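Local coordinates for protein cellobiose 2-epimerase (Ruminococcus albus, PDB 3VW5) that catalyses the reversible epimerisation of cellobiose to 4-O-beta-D-glucosyl-D-mannose, acting on an unmodified sugar, at residues 40-48 / 91-99; 241-252 / 267-278. The protein carries 2 engineered substitutions. All coordinates share one frame; numbering follows the deposited sequence.

Contact 1 of 2, residues 40-48 / 91-99; sequences DKKADKGVI and GVYWMMDFE
Lys45 and Met96 meet in a short antiparallel beta bridge at the margin of the five-stranded sheet carried by this (alpha/alpha)6-barrel protein: strand 45-46 is outermost, and strand 95-96 joins it to strand 102-108. Lys45 N donates to Met96 O and Met96 N returns a bond to Lys45 O, both at 2.9 Å. Gly46 and Met95 form the neighbouring non-hydrogen-bonded pair, and a classic beta bulge sets Trp94 and Met95 together against Asp104. Beyond the bridge, where Gly46 is the N-cap of helix 47-64, Val47 N reaches Trp94 O at 3.2 Å along an almost straight N-H line (176°).

The side chain of Lys45 stretches out past the backbone of Phe98, and its NZ bonds to Phe98 O at 2.8 Å. Gly27 O and the carboxylate of Asp23 also bind NZ of this buried lysine, so the strand pair is tied to an earlier loop. On the same face of the sheet Met96 folds back, and its SD lies 4.1 Å from Val47 CG1, while Val47 CG2 packs 3.9 Å from Val92 CG2. Cys84 of helix 67-84 backs this apolar cluster. Met95 occupies the other face; a bend at chi2 (82°) carries its thioether across Gly46, with SD 3.7 Å from Gly46 CA.

Toward the loop end, Phe98 is sandwiched between aliphatic chains. Glu99 CG lies off-centre on one face, and on the opposite face Lys42 CG makes a CH-pi contact 3.5 Å from the Phe98 ring centroid, only 7° off the ring normal.

Contact 2 of 2, residues 241-252 / 267-278; sequences YGHDIEATWLMD and FAEMDLKISHNI
With chi1 at 64°, Thr248 places OG1 between its own backbone N and carbonyl carbon, from where the hydroxyl donates to Ile245 O (2.7 Å) one turn back. The same torsion sends CG2 across to Ile274, where it slides past the opposing branch with Thr248 CG2 3.6 Å from Ile274 CG2. Asp252 and Asp271 both hold CG anti to the carbonyl carbon, which lets their carboxylates approach from opposite directions; Asp252 OD1 and Asp271 OD2 are 2.6 Å apart, and the two planes are strongly twisted against each other. The other oxygen of Asp252, OD2, is bound by Asn315 ND2, and a closely placed water appears to link it to Ala268 O.

These groups lie in the interface of an antiparallel helix pair, whose segment axes approach to 9.0 Å with 155° between their directions. At one end Met251 crosses Phe267 at about a right angle in a Met-aromatic contact: SD stands at the ring edge, 5.0 Å from the centroid. The Met251 methyl, CE, lies 3.7 Å from Met270 CE. At the other end Ile278 CD1 reaches Tyr241 CD1 at 3.8 Å and packs also on Asp244 CB. Asp244 OD1, which is hydrogen-bonded to His239 NE2, also accepts a hydrogen bond from a second water, which in turn accepts one from Asn277 ND2.

Strand 238-240 leads directly into helix 241-258, which is flanked by helices 179-196, 303-318 and 373-385 as well as by helix 261-281, consistent with an inner helix of the barrel backed by an outer one.

Overall arrangement
Along the chain, both segments of 40-48/91-99 precede those of 241-252/267-278, and all four belong to the one GlcNAc 2-epimerase family region. The contacts lie on opposite sides of the chain's centre, with their own centres 33 Å apart and their nearest atoms about 11 Å apart, so neither touches the other. They also differ in kind. Contact 1 is a partly buried strand pairing at the margin of a sheet whose strands come between barrel helices in the chain; strand 45-46 runs straight into helix 47-64. Contact 2 is a buried pairing of consecutive helices, 241-258 and 261-281. Together they represent both elements of the fold: the helical wall of the (alpha/alpha)6 barrel and the short strands that link its helices.

Contact 1 of 2, residues 40-48 / 91-99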
loop_
_atom_site.group_PDB
_atom_site.type_symbol
_atom_site.label_atom_id
_atom_site.label_comp_id
_atom_site.label_asym_id
_atom_site.label_seq_id
_atom_site.Cartn_x
_atom_site.Cartn_y
_atom_site.Cartn_z
ATOM N N ASP A 40 -11.363 20.161 4.223
ATOM C CA ASP A 40 -10.509 21.140 4.903
ATOM C C ASP A 40 -9.272 21.437 4.073
ATOM O O ASP A 40 -8.249 20.782 4.234
ATOM C CB ASP A 40 -10.083 20.651 6.294
ATOM C CG ASP A 40 -9.269 21.699 7.077
ATOM O OD1 ASP A 40 -9.290 22.899 6.711
ATOM O OD2 ASP A 40 -8.614 21.325 8.080
ATOM N N LYS A 41 -9.368 22.429 3.191
ATOM C CA LYS A 41 -8.260 22.782 2.304
ATOM C C LYS A 41 -7.024 23.166 3.096
ATOM O O LYS A 41 -5.911 23.097 2.592
ATOM C CB LYS A 41 -8.655 23.913 1.350
ATOM C CG LYS A 41 -9.814 23.572 0.431
ATOM C CD LYS A 41 -10.059 24.665 -0.616
ATOM C CE LYS A 41 -11.232 24.307 -1.537
ATOM N NZ LYS A 41 -11.120 24.944 -2.886
ATOM N N LYS A 42 -7.226 23.546 4.346
ATOM C CA LYS A 42 -6.139 24.003 5.195
ATOM C C LYS A 42 -5.569 22.906 6.109
ATOM O O LYS A 42 -4.721 23.178 6.956
ATOM C CB LYS A 42 -6.612 25.198 6.032
ATOM C CG LYS A 42 -5.827 26.485 5.786
ATOM C CD LYS A 42 -6.225 27.182 4.482
ATOM C CE LYS A 42 -7.220 28.328 4.748
ATOM N NZ LYS A 42 -6.883 29.144 5.973
ATOM N N ALA A 43 -6.033 21.671 5.947
ATOM C CA ALA A 43 -5.530 20.562 6.767
ATOM C C ALA A 43 -4.079 20.223 6.424
ATOM O O ALA A 43 -3.599 20.535 5.336
ATOM C CB ALA A 43 -6.426 19.324 6.623
ATOM N N ASP A 44 -3.385 19.583 7.356
ATOM C CA ASP A 44 -2.032 19.110 7.103
ATOM C C ASP A 44 -2.024 18.051 6.006
ATOM O O ASP A 44 -2.954 17.242 5.904
ATOM C CB ASP A 44 -1.424 18.515 8.371
ATOM C CG ASP A 44 -1.145 19.556 9.440
ATOM O OD1 ASP A 44 -0.982 20.757 9.102
ATOM O OD2 ASP A 44 -1.075 19.155 10.626
ATOM N N LYS A 45 -0.966 18.059 5.199
ATOM C CA LYS A 45 -0.833 17.145 4.075
ATOM C C LYS A 45 0.237 16.092 4.364
ATOM O O LYS A 45 1.423 16.411 4.445
ATOM C CB LYS A 45 -0.472 17.930 2.809
ATOM C CG LYS A 45 -1.406 19.100 2.522
ATOM C CD LYS A 45 -0.960 19.912 1.313
ATOM C CE LYS A 45 -2.043 20.893 0.881
ATOM N NZ LYS A 45 -1.575 21.847 -0.169
ATOM N N GLY A 46 -0.184 14.841 4.527
ATOM C CA GLY A 46 0.724 13.755 4.861
ATOM C C GLY A 46 1.528 13.328 3.653
ATOM O O GLY A 46 1.017 13.318 2.522
ATOM N N VAL A 47 2.790 12.969 3.867
ATOM C CA VAL A 47 3.635 12.645 2.727
ATOM C C VAL A 47 3.371 11.240 2.177
ATOM O O VAL A 47 3.473 11.017 0.966
ATOM C CB VAL A 47 5.139 12.965 2.968
ATOM C CG1 VAL A 47 5.310 13.836 4.220
ATOM C CG2 VAL A 47 5.976 11.712 3.012
ATOM N N ILE A 48 3.000 10.302 3.042
ATOM C CA ILE A 48 2.538 9.000 2.553
ATOM C C ILE A 48 1.321 9.142 1.621
ATOM O O ILE A 48 1.186 8.414 0.640
ATOM C CB ILE A 48 2.242 8.014 3.704
ATOM C CG1 ILE A 48 3.249 6.866 3.677
ATOM C CG2 ILE A 48 0.863 7.424 3.568
ATOM C CD1 ILE A 48 3.394 6.181 5.015
ATOM N N GLY A 91 15.975 10.854 3.590
ATOM C CA GLY A 91 14.605 10.429 3.760
ATOM C C GLY A 91 13.563 11.494 3.444
ATOM O O GLY A 91 13.842 12.516 2.794
ATOM N N VAL A 92 12.344 11.235 3.900
ATOM C CA VAL A 92 11.237 12.151 3.714
ATOM C C VAL A 92 10.567 12.389 5.063
ATOM O O VAL A 92 10.616 11.528 5.935
ATOM C CB VAL A 92 10.209 11.582 2.712
ATOM C CG1 VAL A 92 10.878 11.287 1.391
ATOM C CG2 VAL A 92 9.579 10.308 3.257
ATOM N N TYR A 93 9.946 13.554 5.239
ATOM C CA TYR A 93 9.243 13.848 6.490
ATOM C C TYR A 93 7.936 13.064 6.601
ATOM O O TYR A 93 7.562 12.328 5.693
ATOM C CB TYR A 93 8.973 15.349 6.624
ATOM C CG TYR A 93 10.190 16.211 6.400
ATOM C CD1 TYR A 93 11.242 16.215 7.316
ATOM C CD2 TYR A 93 10.291 17.022 5.273
ATOM C CE1 TYR A 93 12.368 17.005 7.106
ATOM C CE2 TYR A 93 11.405 17.813 5.054
ATOM C CZ TYR A 93 12.445 17.799 5.969
ATOM O OH TYR A 93 13.553 18.589 5.748
ATOM N N TRP A 94 7.243 13.224 7.722
ATOM C CA TRP A 94 5.994 12.505 7.952
ATOM C C TRP A 94 4.759 13.334 7.537
ATOM O O TRP A 94 3.833 12.831 6.909
ATOM C CB TRP A 94 5.901 12.050 9.427
ATOM C CG TRP A 94 4.662 11.260 9.720
ATOM C CD1 TRP A 94 3.540 11.700 10.363
ATOM C CD2 TRP A 94 4.404 9.903 9.352
ATOM N NE1 TRP A 94 2.600 10.703 10.418
ATOM C CE2 TRP A 94 3.104 9.588 9.809
ATOM C CE3 TRP A 94 5.143 8.921 8.686
ATOM C CZ2 TRP A 94 2.532 8.334 9.623
ATOM C CZ3 TRP A 94 4.571 7.676 8.502
ATOM C CH2 TRP A 94 3.279 7.393 8.970
ATOM N N MET A 95 4.778 14.614 7.877
ATOM C CA MET A 95 3.618 15.466 7.746
ATOM C C MET A 95 4.030 16.874 7.381
ATOM O O MET A 95 4.898 17.457 8.028
ATOM C CB MET A 95 2.900 15.536 9.082
ATOM C CG MET A 95 1.460 15.970 8.950
ATOM S SD MET A 95 0.491 14.534 8.496
ATOM C CE MET A 95 -0.754 15.354 7.538
ATOM N N MET A 96 3.390 17.433 6.362
ATOM C CA MET A 96 3.592 18.838 6.025
ATOM C C MET A 96 2.351 19.588 6.483
ATOM O O MET A 96 1.339 18.963 6.775
ATOM C CB MET A 96 3.779 18.991 4.511
ATOM C CG MET A 96 4.680 17.924 3.886
ATOM S SD MET A 96 6.341 17.785 4.623
ATOM C CE MET A 96 6.974 19.449 4.338
ATOM N N ASP A 97 2.414 20.910 6.573
ATOM C CA ASP A 97 1.188 21.693 6.736
ATOM C C ASP A 97 0.613 21.969 5.336
ATOM O O ASP A 97 1.191 21.529 4.339
ATOM C CB ASP A 97 1.428 22.975 7.544
ATOM C CG ASP A 97 2.353 23.970 6.836
ATOM O OD1 ASP A 97 2.494 23.925 5.588
ATOM O OD2 ASP A 97 2.944 24.815 7.541
ATOM N N PHE A 98 -0.516 22.676 5.254
ATOM C CA PHE A 98 -1.169 22.887 3.958
ATOM C C PHE A 98 -0.309 23.682 2.994
ATOM O O PHE A 98 -0.514 23.641 1.773
ATOM C CB PHE A 98 -2.545 23.536 4.108
ATOM C CG PHE A 98 -2.512 25.032 4.340
ATOM C CD1 PHE A 98 -2.215 25.553 5.592
ATOM C CD2 PHE A 98 -2.823 25.917 3.310
ATOM C CE1 PHE A 98 -2.211 26.923 5.807
ATOM C CE2 PHE A 98 -2.820 27.284 3.521
ATOM C CZ PHE A 98 -2.516 27.788 4.772
ATOM N N GLU A 99 0.664 24.400 3.540
ATOM C CA GLU A 99 1.574 25.185 2.705
ATOM C C GLU A 99 2.829 24.438 2.285
ATOM O O GLU A 99 3.583 24.922 1.448
ATOM C CB GLU A 99 1.963 26.480 3.405
ATOM C CG GLU A 99 0.876 27.520 3.352
ATOM C CD GLU A 99 1.239 28.765 4.130
ATOM O OE1 GLU A 99 1.856 28.626 5.218
ATOM O OE2 GLU A 99 0.921 29.877 3.642
#

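Contact 2 of 2, residues 241-252 / 267-278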
loop_
_atom_site.group_PDB
_atom_site.type_symbol
_atom_site.label_atom_id
_atom_site.label_comp_id
_atom_site.label_asym_id
_atom_site.label_seq_id
_atom_site.Cartn_x
_atom_site.Cartn_y
_atom_site.Cartn_z
ATOM N N TYR A 241 -5.574 -10.184 8.318
ATOM C CA TYR A 241 -5.987 -10.819 7.073
ATOM C C TYR A 241 -5.652 -9.988 5.817
ATOM O O TYR A 241 -5.272 -10.538 4.769
ATOM C CB TYR A 241 -7.488 -11.084 7.111
ATOM C CG TYR A 241 -7.965 -11.864 8.316
ATOM C CD1 TYR A 241 -7.254 -12.965 8.786
ATOM C CD2 TYR A 241 -9.142 -11.506 8.979
ATOM C CE1 TYR A 241 -7.694 -13.690 9.881
ATOM C CE2 TYR A 241 -9.590 -12.218 10.075
ATOM C CZ TYR A 241 -8.867 -13.312 10.519
ATOM O OH TYR A 241 -9.328 -14.025 11.601
ATOM N N GLY A 242 -5.823 -8.673 5.924
ATOM C CA GLY A 242 -5.561 -7.762 4.827
ATOM C C GLY A 242 -4.119 -7.811 4.364
ATOM O O GLY A 242 -3.840 -8.000 3.178
ATOM N N HIS A 243 -3.190 -7.649 5.296
ATOM C CA HIS A 243 -1.776 -7.744 4.944
ATOM C C HIS A 243 -1.400 -9.116 4.403
ATOM O O HIS A 243 -0.536 -9.234 3.547
ATOM C CB HIS A 243 -0.892 -7.374 6.118
ATOM C CG HIS A 243 -0.936 -5.923 6.459
ATOM N ND1 HIS A 243 -1.620 -5.431 7.550
ATOM C CD2 HIS A 243 -0.382 -4.847 5.850
ATOM C CE1 HIS A 243 -1.478 -4.121 7.605
ATOM N NE2 HIS A 243 -0.737 -3.740 6.583
ATOM N N ASP A 244 -2.057 -10.160 4.891
ATOM C CA ASP A 244 -1.742 -11.499 4.427
ATOM C C ASP A 244 -2.020 -11.646 2.947
ATOM O O ASP A 244 -1.131 -12.000 2.174
ATOM C CB ASP A 244 -2.527 -12.543 5.215
ATOM C CG ASP A 244 -1.784 -13.015 6.448
ATOM O OD1 ASP A 244 -1.886 -14.218 6.770
ATOM O OD2 ASP A 244 -1.097 -12.189 7.091
ATOM N N ILE A 245 -3.256 -11.363 2.555
ATOM C CA ILE A 245 -3.669 -11.503 1.166
ATOM C C ILE A 245 -2.922 -10.519 0.245
ATOM O O ILE A 245 -2.639 -10.834 -0.904
ATOM C CB ILE A 245 -5.223 -11.391 1.010
ATOM C CG1 ILE A 245 -5.675 -11.966 -0.339
ATOM C CG2 ILE A 245 -5.685 -9.955 1.187
ATOM C CD1 ILE A 245 -5.067 -13.325 -0.664
ATOM N N GLU A 246 -2.593 -9.342 0.755
ATOM C CA GLU A 246 -1.794 -8.378 0.004
ATOM C C GLU A 246 -0.362 -8.876 -0.225
ATOM O O GLU A 246 0.176 -8.807 -1.337
ATOM C CB GLU A 246 -1.749 -7.044 0.742
ATOM C CG GLU A 246 -1.075 -5.937 -0.027
ATOM C CD GLU A 246 -0.882 -4.696 0.811
ATOM O OE1 GLU A 246 -1.102 -4.766 2.042
ATOM O OE2 GLU A 246 -0.516 -3.644 0.239
ATOM N N ALA A 247 0.258 -9.375 0.838
ATOM C CA ALA A 247 1.616 -9.887 0.749
ATOM C C ALA A 247 1.739 -10.994 -0.295
ATOM O O ALA A 247 2.750 -11.071 -0.990
ATOM C CB ALA A 247 2.106 -10.362 2.106
ATOM N N THR A 248 0.715 -11.835 -0.428
ATOM C CA THR A 248 0.793 -12.953 -1.374
ATOM C C THR A 248 1.069 -12.505 -2.800
ATOM O O THR A 248 1.993 -13.014 -3.437
ATOM C CB THR A 248 -0.452 -13.848 -1.370
ATOM O OG1 THR A 248 -1.606 -13.103 -1.808
ATOM C CG2 THR A 248 -0.669 -14.443 0.025
ATOM N N TRP A 249 0.274 -11.568 -3.317
ATOM C CA TRP A 249 0.500 -11.130 -4.695
ATOM C C TRP A 249 1.707 -10.192 -4.840
ATOM O O TRP A 249 2.378 -10.195 -5.861
ATOM C CB TRP A 249 -0.763 -10.538 -5.331
ATOM C CG TRP A 249 -1.142 -9.139 -4.924
ATOM C CD1 TRP A 249 -2.016 -8.790 -3.936
ATOM C CD2 TRP A 249 -0.710 -7.908 -5.524
ATOM N NE1 TRP A 249 -2.144 -7.425 -3.870
ATOM C CE2 TRP A 249 -1.356 -6.858 -4.833
ATOM C CE3 TRP A 249 0.155 -7.589 -6.574
ATOM C CZ2 TRP A 249 -1.159 -5.507 -5.158
ATOM C CZ3 TRP A 249 0.352 -6.251 -6.892
ATOM C CH2 TRP A 249 -0.302 -5.222 -6.185
ATOM N N LEU A 250 1.986 -9.416 -3.801
ATOM C CA LEU A 250 3.134 -8.523 -3.784
ATOM C C LEU A 250 4.440 -9.308 -3.849
ATOM O O LEU A 250 5.391 -8.902 -4.512
ATOM C CB LEU A 250 3.108 -7.678 -2.518
ATOM C CG LEU A 250 2.810 -6.196 -2.700
ATOM C CD1 LEU A 250 2.042 -5.962 -3.982
ATOM C CD2 LEU A 250 2.087 -5.648 -1.490
ATOM N N MET A 251 4.490 -10.435 -3.152
ATOM C CA MET A 251 5.699 -11.238 -3.141
ATOM C C MET A 251 5.923 -11.989 -4.465
ATOM O O MET A 251 7.067 -12.121 -4.918
ATOM C CB MET A 251 5.696 -12.179 -1.942
ATOM C CG MET A 251 6.079 -11.482 -0.664
ATOM S SD MET A 251 6.266 -12.566 0.774
ATOM C CE MET A 251 4.655 -13.314 0.923
ATOM N N ASP A 252 4.836 -12.468 -5.073
ATOM C CA ASP A 252 4.898 -13.085 -6.396
ATOM C C ASP A 252 5.376 -12.050 -7.389
ATOM O O ASP A 252 6.221 -12.331 -8.234
ATOM C CB ASP A 252 3.530 -13.614 -6.843
ATOM C CG ASP A 252 3.141 -14.906 -6.146
ATOM O OD1 ASP A 252 4.031 -15.577 -5.584
ATOM O OD2 ASP A 252 1.939 -15.253 -6.161
ATOM N N PHE A 267 8.162 -19.158 -3.682
ATOM C CA PHE A 267 7.201 -18.193 -3.181
ATOM C C PHE A 267 5.766 -18.448 -3.644
ATOM O O PHE A 267 4.818 -18.255 -2.873
ATOM C CB PHE A 267 7.673 -16.769 -3.465
ATOM C CG PHE A 267 8.592 -16.240 -2.398
ATOM C CD1 PHE A 267 8.092 -15.482 -1.347
ATOM C CD2 PHE A 267 9.943 -16.558 -2.408
ATOM C CE1 PHE A 267 8.928 -15.019 -0.353
ATOM C CE2 PHE A 267 10.786 -16.105 -1.417
ATOM C CZ PHE A 267 10.282 -15.333 -0.389
ATOM N N ALA A 268 5.602 -18.914 -4.877
ATOM C CA ALA A 268 4.275 -19.233 -5.385
ATOM C C ALA A 268 3.589 -20.317 -4.559
ATOM O O ALA A 268 2.357 -20.322 -4.414
ATOM C CB ALA A 268 4.336 -19.631 -6.848
ATOM N N GLU A 269 4.373 -21.235 -4.004
ATOM C CA GLU A 269 3.776 -22.287 -3.183
ATOM C C GLU A 269 3.434 -21.779 -1.795
ATOM O O GLU A 269 2.383 -22.116 -1.258
ATOM C CB GLU A 269 4.665 -23.531 -3.119
ATOM C CG GLU A 269 4.815 -24.190 -4.481
ATOM C CD GLU A 269 5.157 -25.671 -4.406
ATOM O OE1 GLU A 269 5.228 -26.209 -3.268
ATOM O OE2 GLU A 269 5.350 -26.292 -5.489
ATOM N N MET A 270 4.310 -20.958 -1.223
ATOM C CA MET A 270 4.043 -20.351 0.075
ATOM C C MET A 270 2.834 -19.417 -0.017
ATOM O O MET A 270 1.899 -19.506 0.779
ATOM C CB MET A 270 5.266 -19.584 0.579
ATOM C CG MET A 270 5.144 -19.107 2.022
ATOM S SD MET A 270 6.501 -18.032 2.537
ATOM C CE MET A 270 6.202 -16.581 1.531
ATOM N N ASP A 271 2.855 -18.535 -1.010
ATOM C CA ASP A 271 1.777 -17.571 -1.204
ATOM C C ASP A 271 0.398 -18.219 -1.400
ATOM O O ASP A 271 -0.609 -17.754 -0.827
ATOM C CB ASP A 271 2.124 -16.642 -2.365
ATOM C CG ASP A 271 3.311 -15.760 -2.051
ATOM O OD1 ASP A 271 3.519 -15.480 -0.849
ATOM O OD2 ASP A 271 4.033 -15.355 -2.990
ATOM N N LEU A 272 0.361 -19.285 -2.203
ATOM C CA LEU A 272 -0.856 -20.071 -2.364
ATOM C C LEU A 272 -1.343 -20.599 -1.010
ATOM O O LEU A 272 -2.542 -20.567 -0.714
ATOM C CB LEU A 272 -0.639 -21.227 -3.341
ATOM C CG LEU A 272 -1.039 -20.962 -4.797
ATOM C CD1 LEU A 272 -0.720 -22.153 -5.671
ATOM C CD2 LEU A 272 -2.509 -20.618 -4.909
ATOM N N LYS A 273 -0.421 -21.084 -0.181
ATOM C CA LYS A 273 -0.825 -21.640 1.099
ATOM C C LYS A 273 -1.488 -20.568 1.939
ATOM O O LYS A 273 -2.474 -20.830 2.621
ATOM C CB LYS A 273 0.363 -22.242 1.851
ATOM C CG LYS A 273 0.700 -23.656 1.433
ATOM C CD LYS A 273 1.927 -24.147 2.147
ATOM C CE LYS A 273 2.595 -25.260 1.359
ATOM N NZ LYS A 273 3.976 -25.518 1.873
ATOM N N ILE A 274 -0.934 -19.364 1.882
ATOM C CA ILE A 274 -1.485 -18.224 2.598
ATOM C C ILE A 274 -2.828 -17.842 1.978
ATOM O O ILE A 274 -3.782 -17.557 2.687
ATOM C CB ILE A 274 -0.507 -17.028 2.578
ATOM C CG1 ILE A 274 0.835 -17.445 3.199
ATOM C CG2 ILE A 274 -1.123 -15.800 3.276
ATOM C CD1 ILE A 274 1.926 -16.426 3.046
ATOM N N SER A 275 -2.892 -17.852 0.650
ATOM C CA SER A 275 -4.137 -17.589 -0.054
ATOM C C SER A 275 -5.253 -18.536 0.357
ATOM O O SER A 275 -6.378 -18.100 0.618
ATOM C CB SER A 275 -3.930 -17.699 -1.552
ATOM O OG SER A 275 -3.437 -16.483 -2.061
ATOM N N HIS A 276 -4.965 -19.833 0.387
ATOM C CA HIS A 276 -6.012 -20.784 0.723
ATOM C C HIS A 276 -6.469 -20.543 2.135
ATOM O O HIS A 276 -7.668 -20.560 2.408
ATOM C CB HIS A 276 -5.568 -22.247 0.545
ATOM C CG HIS A 276 -5.676 -22.733 -0.868
ATOM N ND1 HIS A 276 -6.896 -23.013 -1.462
ATOM C CD2 HIS A 276 -4.721 -22.952 -1.815
ATOM C CE1 HIS A 276 -6.679 -23.402 -2.723
ATOM N NE2 HIS A 276 -5.370 -23.380 -2.957
ATOM N N ASN A 277 -5.513 -20.304 3.026
ATOM C CA ASN A 277 -5.839 -20.040 4.420
ATOM C C ASN A 277 -6.792 -18.858 4.586
ATOM O O ASN A 277 -7.807 -18.976 5.264
ATOM C CB ASN A 277 -4.589 -19.816 5.256
ATOM C CG ASN A 277 -4.859 -19.996 6.735
ATOM O OD1 ASN A 277 -5.415 -21.015 7.148
ATOM N ND2 ASN A 277 -4.493 -19.001 7.540
ATOM N N ILE A 278 -6.467 -17.729 3.956
ATOM C CA ILE A 278 -7.279 -16.519 4.052
ATOM C C ILE A 278 -8.697 -16.725 3.514
ATOM O O ILE A 278 -9.678 -16.272 4.115
ATOM C CB ILE A 278 -6.592 -15.327 3.349
ATOM C CG1 ILE A 278 -5.395 -14.890 4.184
ATOM C CG2 ILE A 278 -7.559 -14.149 3.203
ATOM C CD1 ILE A 278 -5.795 -14.469 5.588
HETATM O O HOH W 1 -2.967 -16.899 6.240
HETATM O O HOH W 2 1.208 -17.569 -5.470
#